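PDB 2O20: catabolite control protein A from Lactococcus lactis, which probably acts as a global transcriptional regulator of carbon catabolite repression and activation, binding DNA as a member of the LacI family. Local coordinates for residues H165-Q170 with L321-F326; S178-I183 with A240-V245. The protein carries 1 engineered substitution. All coordinates share one frame; numbering follows the deposited sequence.

Contact 1: residues H165-Q170 with L321-F326; sequences HLAAYQ and LDHEIF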
ATOM      1  N   HIS D 165      15.908  -7.166 -18.381  1.00 21.15           N
ATOM      2  CA  HIS D 165      16.007  -7.871 -19.662  1.00 21.28           C
ATOM      3  C   HIS D 165      15.630  -9.354 -19.491  1.00 20.40           C
ATOM      4  O   HIS D 165      14.719  -9.872 -20.140  1.00 18.96           O
ATOM      5  CB  HIS D 165      17.427  -7.727 -20.196  1.00 22.60           C
ATOM      6  CG  HIS D 165      17.698  -8.532 -21.424  1.00 25.06           C
ATOM      7  ND1 HIS D 165      18.006  -9.877 -21.379  1.00 32.14           N
ATOM      8  CD2 HIS D 165      17.731  -8.185 -22.725  1.00 29.61           C
ATOM      9  CE1 HIS D 165      18.206 -10.323 -22.605  1.00 30.40           C
ATOM     10  NE2 HIS D 165      18.056  -9.314 -23.440  1.00 32.02           N
ATOM     11  N   LEU D 166      16.296 -10.008 -18.564  1.00 19.72           N
ATOM     12  CA  LEU D 166      16.050 -11.424 -18.306  1.00 21.36           C
ATOM     13  C   LEU D 166      14.610 -11.675 -17.823  1.00 19.95           C
ATOM     14  O   LEU D 166      13.957 -12.623 -18.283  1.00 20.95           O
ATOM     15  CB  LEU D 166      17.107 -11.975 -17.317  1.00 20.63           C
ATOM     16  CG  LEU D 166      16.998 -13.435 -16.886  1.00 21.60           C
ATOM     17  CD1 LEU D 166      17.200 -14.350 -18.086  1.00 23.59           C
ATOM     18  CD2 LEU D 166      18.013 -13.719 -15.794  1.00 22.95           C
ATOM     19  N   ALA D 167      14.119 -10.859 -16.893  1.00 20.52           N
ATOM     20  CA  ALA D 167      12.727 -10.978 -16.428  1.00 19.84           C
ATOM     21  C   ALA D 167      11.707 -10.827 -17.568  1.00 19.30           C
ATOM     22  O   ALA D 167      10.751 -11.587 -17.650  1.00 19.19           O
ATOM     23  CB  ALA D 167      12.450  -9.966 -15.301  1.00 19.03           C
ATOM     24  N   ALA D 168      11.920  -9.849 -18.442  1.00 18.95           N
ATOM     25  CA  ALA D 168      11.035  -9.614 -19.597  1.00 19.55           C
ATOM     26  C   ALA D 168      11.139 -10.769 -20.627  1.00 18.83           C
ATOM     27  O   ALA D 168      10.128 -11.181 -21.192  1.00 19.75           O
ATOM     28  CB  ALA D 168      11.343  -8.258 -20.248  1.00 18.53           C
ATOM     29  N   TYR D 169      12.343 -11.306 -20.843  1.00 19.47           N
ATOM     30  CA  TYR D 169      12.546 -12.492 -21.685  1.00 18.55           C
ATOM     31  C   TYR D 169      11.814 -13.723 -21.131  1.00 18.06           C
ATOM     32  O   TYR D 169      11.055 -14.343 -21.861  1.00 17.84           O
ATOM     33  CB  TYR D 169      14.056 -12.801 -21.858  1.00 19.69           C
ATOM     34  CG  TYR D 169      14.344 -14.086 -22.607  1.00 20.09           C
ATOM     35  CD1 TYR D 169      14.311 -14.130 -24.005  1.00 18.74           C
ATOM     36  CD2 TYR D 169      14.650 -15.262 -21.914  1.00 21.61           C
ATOM     37  CE1 TYR D 169      14.583 -15.312 -24.694  1.00 22.14           C
ATOM     38  CE2 TYR D 169      14.940 -16.442 -22.579  1.00 23.57           C
ATOM     39  CZ  TYR D 169      14.892 -16.470 -23.975  1.00 22.56           C
ATOM     40  OH  TYR D 169      15.171 -17.646 -24.631  1.00 23.00           O
ATOM     41  N   GLN D 170      12.015 -14.045 -19.847  1.00 17.47           N
ATOM     42  CA  GLN D 170      11.383 -15.224 -19.214  1.00 18.09           C
ATOM     43  C   GLN D 170       9.837 -15.083 -19.179  1.00 18.09           C
ATOM     44  O   GLN D 170       9.121 -16.044 -19.406  1.00 17.88           O
ATOM     45  CB  GLN D 170      11.891 -15.427 -17.789  1.00 18.87           C
ATOM     46  CG  GLN D 170      13.333 -15.916 -17.689  1.00 19.92           C
ATOM     47  CD  GLN D 170      13.914 -15.713 -16.307  1.00 24.54           C
ATOM     48  OE1 GLN D 170      13.317 -15.049 -15.461  1.00 24.42           O
ATOM     49  NE2 GLN D 170      15.105 -16.278 -16.077  1.00 26.16           N
ATOM     50  N   LEU D 321      20.156  -7.837  -8.317  1.00 20.43           N
ATOM     51  CA  LEU D 321      19.697  -8.900  -7.430  1.00 20.28           C
ATOM     52  C   LEU D 321      18.874  -9.913  -8.211  1.00 20.52           C
ATOM     53  O   LEU D 321      18.215  -9.559  -9.184  1.00 19.87           O
ATOM     54  CB  LEU D 321      18.878  -8.322  -6.259  1.00 20.31           C
ATOM     55  CG  LEU D 321      19.526  -7.244  -5.367  1.00 20.81           C
ATOM     56  CD1 LEU D 321      18.625  -6.959  -4.166  1.00 21.54           C
ATOM     57  CD2 LEU D 321      20.954  -7.611  -4.932  1.00 21.85           C
ATOM     58  N   ASP D 322      18.889 -11.175  -7.789  1.00 21.04           N
ATOM     59  CA  ASP D 322      18.108 -12.197  -8.497  1.00 21.82           C
ATOM     60  C   ASP D 322      16.589 -12.004  -8.358  1.00 20.88           C
ATOM     61  O   ASP D 322      16.128 -11.376  -7.421  1.00 21.39           O
ATOM     62  CB  ASP D 322      18.433 -13.582  -7.970  1.00 22.75           C
ATOM     63  CG  ASP D 322      19.880 -13.965  -8.171  1.00 26.00           C
ATOM     64  OD1 ASP D 322      20.502 -13.563  -9.191  1.00 28.01           O
ATOM     65  OD2 ASP D 322      20.369 -14.671  -7.277  1.00 30.29           O
ATOM     66  N   HIS D 323      15.825 -12.576  -9.291  1.00 21.07           N
ATOM     67  CA  HIS D 323      14.349 -12.582  -9.229  1.00 20.79           C
ATOM     68  C   HIS D 323      13.864 -14.005  -9.555  1.00 21.34           C
ATOM     69  O   HIS D 323      14.646 -14.847  -9.983  1.00 21.42           O
ATOM     70  CB  HIS D 323      13.771 -11.616 -10.268  1.00 20.72           C
ATOM     71  CG  HIS D 323      14.015 -12.040 -11.681  1.00 21.35           C
ATOM     72  ND1 HIS D 323      15.203 -11.781 -12.336  1.00 20.69           N
ATOM     73  CD2 HIS D 323      13.253 -12.751 -12.548  1.00 20.09           C
ATOM     74  CE1 HIS D 323      15.141 -12.273 -13.559  1.00 21.43           C
ATOM     75  NE2 HIS D 323      13.980 -12.892 -13.704  1.00 21.10           N
ATOM     76  N   GLU D 324      12.572 -14.249  -9.375  1.00 22.10           N
ATOM     77  CA  GLU D 324      11.910 -15.510  -9.748  1.00 22.98           C
ATOM     78  C   GLU D 324      10.589 -15.149 -10.427  1.00 22.35           C
ATOM     79  O   GLU D 324      10.209 -13.982 -10.431  1.00 20.15           O
ATOM     80  CB  GLU D 324      11.577 -16.334  -8.498  1.00 23.96           C
ATOM     81  CG  GLU D 324      12.723 -16.615  -7.573  1.00 29.55           C
ATOM     82  CD  GLU D 324      12.336 -16.351  -6.129  1.00 37.02           C
ATOM     83  OE1 GLU D 324      12.268 -15.146  -5.751  1.00 39.44           O
ATOM     84  OE2 GLU D 324      12.090 -17.339  -5.382  1.00 40.19           O
ATOM     85  N   ILE D 325       9.903 -16.153 -10.993  1.00 22.02           N
ATOM     86  CA  ILE D 325       8.506 -16.001 -11.462  1.00 22.27           C
ATOM     87  C   ILE D 325       7.656 -16.914 -10.606  1.00 22.43           C
ATOM     88  O   ILE D 325       7.975 -18.100 -10.429  1.00 21.10           O
ATOM     89  CB  ILE D 325       8.357 -16.328 -12.953  1.00 22.82           C
ATOM     90  CG1 ILE D 325       9.096 -15.270 -13.786  1.00 25.85           C
ATOM     91  CG2 ILE D 325       6.875 -16.430 -13.366  1.00 23.49           C
ATOM     92  CD1 ILE D 325       8.928 -15.370 -15.263  1.00 27.45           C
ATOM     93  N   PHE D 326       6.611 -16.343 -10.008  1.00 22.24           N
ATOM     94  CA  PHE D 326       5.622 -17.111  -9.269  1.00 22.63           C
ATOM     95  C   PHE D 326       4.374 -17.342 -10.113  1.00 22.12           C
ATOM     96  O   PHE D 326       3.662 -16.382 -10.433  1.00 20.15           O
ATOM     97  CB  PHE D 326       5.225 -16.364  -7.990  1.00 23.78           C
ATOM     98  CG  PHE D 326       6.339 -16.234  -6.970  1.00 25.27           C
ATOM     99  CD1 PHE D 326       7.444 -17.093  -6.974  1.00 26.35           C
ATOM    100  CD2 PHE D 326       6.241 -15.296  -5.972  1.00 27.06           C
ATOM    101  CE1 PHE D 326       8.451 -16.944  -6.031  1.00 28.84           C
ATOM    102  CE2 PHE D 326       7.237 -15.160  -5.009  1.00 28.77           C
ATOM    103  CZ  PHE D 326       8.336 -15.989  -5.041  1.00 26.85           C
TER
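His-323 and Gln-170 meet tip to tip: the ring nitrogen NE2 of His-323 donates to Gln-170 OE1 across 2.9 Å, with an N-H...O angle of 150°. The bond is somewhat bent; the donor is tilted from the carbonyl plane of the amide, OE1 lies out of the imidazole plane, and the two planes themselves stand 51° apart. This bond and the methyl of Ala-167 over one face together set the turn of the ring. From a CB that already points toward the helix, CG of His-323 is set between the backbone N and the carbonyl carbon (chi1 67°), and the Gln-170 side chain, extended beyond CG, brings its amide to the ring. Ala-167 covers one face of the imidazole: its CB lies 4.0 Å from the ring centroid in a CH-pi contact, displaced toward the rim, with NE2 at 3.7 Å from that CB. Leu-166 adds its CD2 methyl, which lies obliquely to the ring and 3.9 Å from CE1 of His-323. Two residues farther along, CD1 of Ile-325 reaches CB of Gln-170 at 3.9 Å. Val-290 of the neighbouring strand touches Ala-167, His-323 and Ile-325 and so packs into the same seam. Helix 164-177 is thereby joined to the extended segment passing between the two subdomains, as in the hinge region of the LacI-family, periplasmic-binding-protein-like fold.

Contact 2: residues S178-I183 with A240-V245; sequences SGNKKI and ATSAVV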
ATOM      1  N   SER D 178       2.693 -21.251 -23.543  1.00 23.04           N
ATOM      2  CA  SER D 178       1.286 -21.602 -23.377  1.00 22.97           C
ATOM      3  C   SER D 178       0.451 -21.306 -24.639  1.00 23.47           C
ATOM      4  O   SER D 178      -0.779 -21.330 -24.599  1.00 23.39           O
ATOM      5  CB  SER D 178       0.688 -20.931 -22.115  1.00 22.32           C
ATOM      6  OG  SER D 178       0.844 -19.510 -22.140  1.00 22.03           O
ATOM      7  N   GLY D 179       1.125 -21.055 -25.769  1.00 23.73           N
ATOM      8  CA  GLY D 179       0.459 -20.929 -27.060  1.00 23.41           C
ATOM      9  C   GLY D 179       0.064 -19.540 -27.520  1.00 23.51           C
ATOM     10  O   GLY D 179      -0.605 -19.399 -28.546  1.00 23.25           O
ATOM     11  N   ASN D 180       0.458 -18.500 -26.792  1.00 22.68           N
ATOM     12  CA  ASN D 180       0.107 -17.133 -27.205  1.00 22.71           C
ATOM     13  C   ASN D 180       1.008 -16.657 -28.363  1.00 22.92           C
ATOM     14  O   ASN D 180       2.215 -16.873 -28.353  1.00 22.71           O
ATOM     15  CB  ASN D 180       0.194 -16.169 -26.034  1.00 21.66           C
ATOM     16  CG  ASN D 180      -0.788 -16.499 -24.940  1.00 21.64           C
ATOM     17  OD1 ASN D 180      -1.995 -16.195 -25.055  1.00 21.58           O
ATOM     18  ND2 ASN D 180      -0.297 -17.126 -23.871  1.00 19.27           N
ATOM     19  N   LYS D 181       0.386 -16.032 -29.363  1.00 23.53           N
ATOM     20  CA  LYS D 181       1.085 -15.474 -30.525  1.00 24.28           C
ATOM     21  C   LYS D 181       1.021 -13.956 -30.589  1.00 23.56           C
ATOM     22  O   LYS D 181       1.897 -13.343 -31.183  1.00 24.12           O
ATOM     23  CB  LYS D 181       0.485 -16.031 -31.816  1.00 24.91           C
ATOM     24  CG  LYS D 181       0.546 -17.561 -31.953  1.00 28.66           C
ATOM     25  CD  LYS D 181       1.983 -18.054 -31.876  1.00 33.40           C
ATOM     26  CE  LYS D 181       2.126 -19.522 -32.258  1.00 35.31           C
ATOM     27  NZ  LYS D 181       2.155 -19.740 -33.736  1.00 37.81           N
ATOM     28  N   LYS D 182      -0.036 -13.369 -30.020  1.00 22.30           N
ATOM     29  CA  LYS D 182      -0.179 -11.916 -29.900  1.00 21.20           C
ATOM     30  C   LYS D 182      -0.051 -11.519 -28.434  1.00 20.29           C
ATOM     31  O   LYS D 182      -0.985 -11.698 -27.651  1.00 19.89           O
ATOM     32  CB  LYS D 182      -1.500 -11.455 -30.508  1.00 21.57           C
ATOM     33  CG  LYS D 182      -1.552 -11.605 -32.027  1.00 22.99           C
ATOM     34  CD  LYS D 182      -2.705 -10.828 -32.595  1.00 26.62           C
ATOM     35  CE  LYS D 182      -2.601 -10.562 -34.063  1.00 29.97           C
ATOM     36  NZ  LYS D 182      -3.877  -9.884 -34.511  1.00 33.03           N
ATOM     37  N   ILE D 183       1.153 -11.057 -28.077  1.00 19.34           N
ATOM     38  CA  ILE D 183       1.536 -10.779 -26.685  1.00 19.30           C
ATOM     39  C   ILE D 183       1.829  -9.276 -26.574  1.00 19.43           C
ATOM     40  O   ILE D 183       2.734  -8.753 -27.220  1.00 20.78           O
ATOM     41  CB  ILE D 183       2.793 -11.596 -26.253  1.00 18.44           C
ATOM     42  CG1 ILE D 183       2.571 -13.110 -26.465  1.00 18.86           C
ATOM     43  CG2 ILE D 183       3.164 -11.280 -24.845  1.00 16.66           C
ATOM     44  CD1 ILE D 183       3.849 -13.942 -26.575  1.00 19.78           C
ATOM     45  N   ALA D 240      -4.745  -9.049 -28.962  1.00 18.36           N
ATOM     46  CA  ALA D 240      -3.808  -9.552 -27.965  1.00 17.36           C
ATOM     47  C   ALA D 240      -4.533 -10.603 -27.114  1.00 17.68           C
ATOM     48  O   ALA D 240      -5.715 -10.437 -26.779  1.00 16.67           O
ATOM     49  CB  ALA D 240      -3.292  -8.427 -27.101  1.00 16.97           C
ATOM     50  N   THR D 241      -3.842 -11.701 -26.801  1.00 17.55           N
ATOM     51  CA  THR D 241      -4.403 -12.746 -25.934  1.00 18.02           C
ATOM     52  C   THR D 241      -3.667 -12.891 -24.613  1.00 18.18           C
ATOM     53  O   THR D 241      -4.024 -13.751 -23.813  1.00 18.63           O
ATOM     54  CB  THR D 241      -4.425 -14.125 -26.619  1.00 18.58           C
ATOM     55  OG1 THR D 241      -3.071 -14.497 -26.978  1.00 18.22           O
ATOM     56  CG2 THR D 241      -5.355 -14.095 -27.854  1.00 20.21           C
ATOM     57  N   SER D 242      -2.661 -12.052 -24.392  1.00 17.96           N
ATOM     58  CA  SER D 242      -1.911 -12.041 -23.156  1.00 18.35           C
ATOM     59  C   SER D 242      -1.108 -10.750 -23.065  1.00 17.78           C
ATOM     60  O   SER D 242      -0.975 -10.012 -24.052  1.00 17.37           O
ATOM     61  CB  SER D 242      -1.001 -13.249 -23.078  1.00 18.28           C
ATOM     62  OG  SER D 242      -0.079 -13.257 -24.169  1.00 18.54           O
ATOM     63  N   ALA D 243      -0.577 -10.484 -21.877  1.00 17.62           N
ATOM     64  CA  ALA D 243       0.256  -9.332 -21.643  1.00 17.45           C
ATOM     65  C   ALA D 243       1.268  -9.558 -20.522  1.00 17.55           C
ATOM     66  O   ALA D 243       0.943 -10.179 -19.501  1.00 18.91           O
ATOM     67  CB  ALA D 243      -0.616  -8.163 -21.291  1.00 16.06           C
ATOM     68  N   VAL D 244       2.453  -8.991 -20.721  1.00 18.50           N
ATOM     69  CA  VAL D 244       3.479  -8.786 -19.674  1.00 18.94           C
ATOM     70  C   VAL D 244       3.393  -7.313 -19.286  1.00 19.13           C
ATOM     71  O   VAL D 244       3.340  -6.434 -20.157  1.00 18.57           O
ATOM     72  CB  VAL D 244       4.887  -9.075 -20.173  1.00 18.83           C
ATOM     73  CG1 VAL D 244       5.912  -8.968 -18.997  1.00 20.39           C
ATOM     74  CG2 VAL D 244       4.918 -10.437 -20.878  1.00 20.09           C
ATOM     75  N   VAL D 245       3.310  -7.061 -17.979  1.00 19.39           N
ATOM     76  CA  VAL D 245       3.050  -5.736 -17.455  1.00 19.53           C
ATOM     77  C   VAL D 245       4.130  -5.361 -16.417  1.00 20.47           C
ATOM     78  O   VAL D 245       4.436  -6.144 -15.498  1.00 20.51           O
ATOM     79  CB  VAL D 245       1.635  -5.670 -16.828  1.00 19.91           C
ATOM     80  CG1 VAL D 245       1.338  -4.224 -16.464  1.00 18.79           C
ATOM     81  CG2 VAL D 245       0.553  -6.271 -17.793  1.00 20.93           C
TER
HETATM   82  O   HOH W   1      -2.242 -15.246 -29.456  1.00 22.74           O
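Asn-180 meets Thr-241 and Ser-242 where a helix-ending Schellman motif leads into the parallel sheet of an alpha/beta subdomain. Gly-179, with positive phi, is the C-prime residue of that motif, which closes helix 164-177. At Asn-180, CG is anti to the carbonyl carbon (chi1 -63°), and OD1 accepts the hydroxyl of Thr-241, OG1 to OD1 2.8 Å, on a lone pair in the carbonyl plane. The other end of the amide is held too, as ND2 donates to Glu-270 and to the carbonyl of Leu-175, so both ends have partners and the flat group is fixed in its turn. An alanine here would probably leave the Thr-241 hydroxyl without this acceptor and Leu-175 O and Glu-270 each without the ND2 donor. Lys-181 joins in through its backbone: a water accepts from its N at 2.7 Å and donates to OG1 of Thr-241, a second grip on that hydroxyl. Lys-182 supplies the main-chain bond, its O receiving Thr-241 N at 3.0 Å and nearly straight (168°), while its CB rests on CA of Ala-240. Ile-183 comes next, its CG2 approaching Val-244 CG2. The hydroxyl OG of Ser-242, buried without a polar partner in the model, lies 3.5 Å from Ile-183 CG1.

In the fold
Helix 164-177 connects the two contacts: contact 1 uses its first turns, and contact 2 begins at the residues that end it. Their centres are about 17 Å apart and their nearest atoms about 5 Å, so they do not touch. Along the chain, contact 2 is nested inside the long loop that contact 1 closes. Contact 1 sits toward the middle, its centre about 13 Å from the centre of the chain, against a C-terminal segment; the centre of contact 2 lies farther out, about 21 Å from the chain centre, where strands 183-186 and 242-245 pair. Val-244 of contact 2 packs on Ser-171 and Leu-175 of the shared helix, Ser-171 directly following the segment of contact 1.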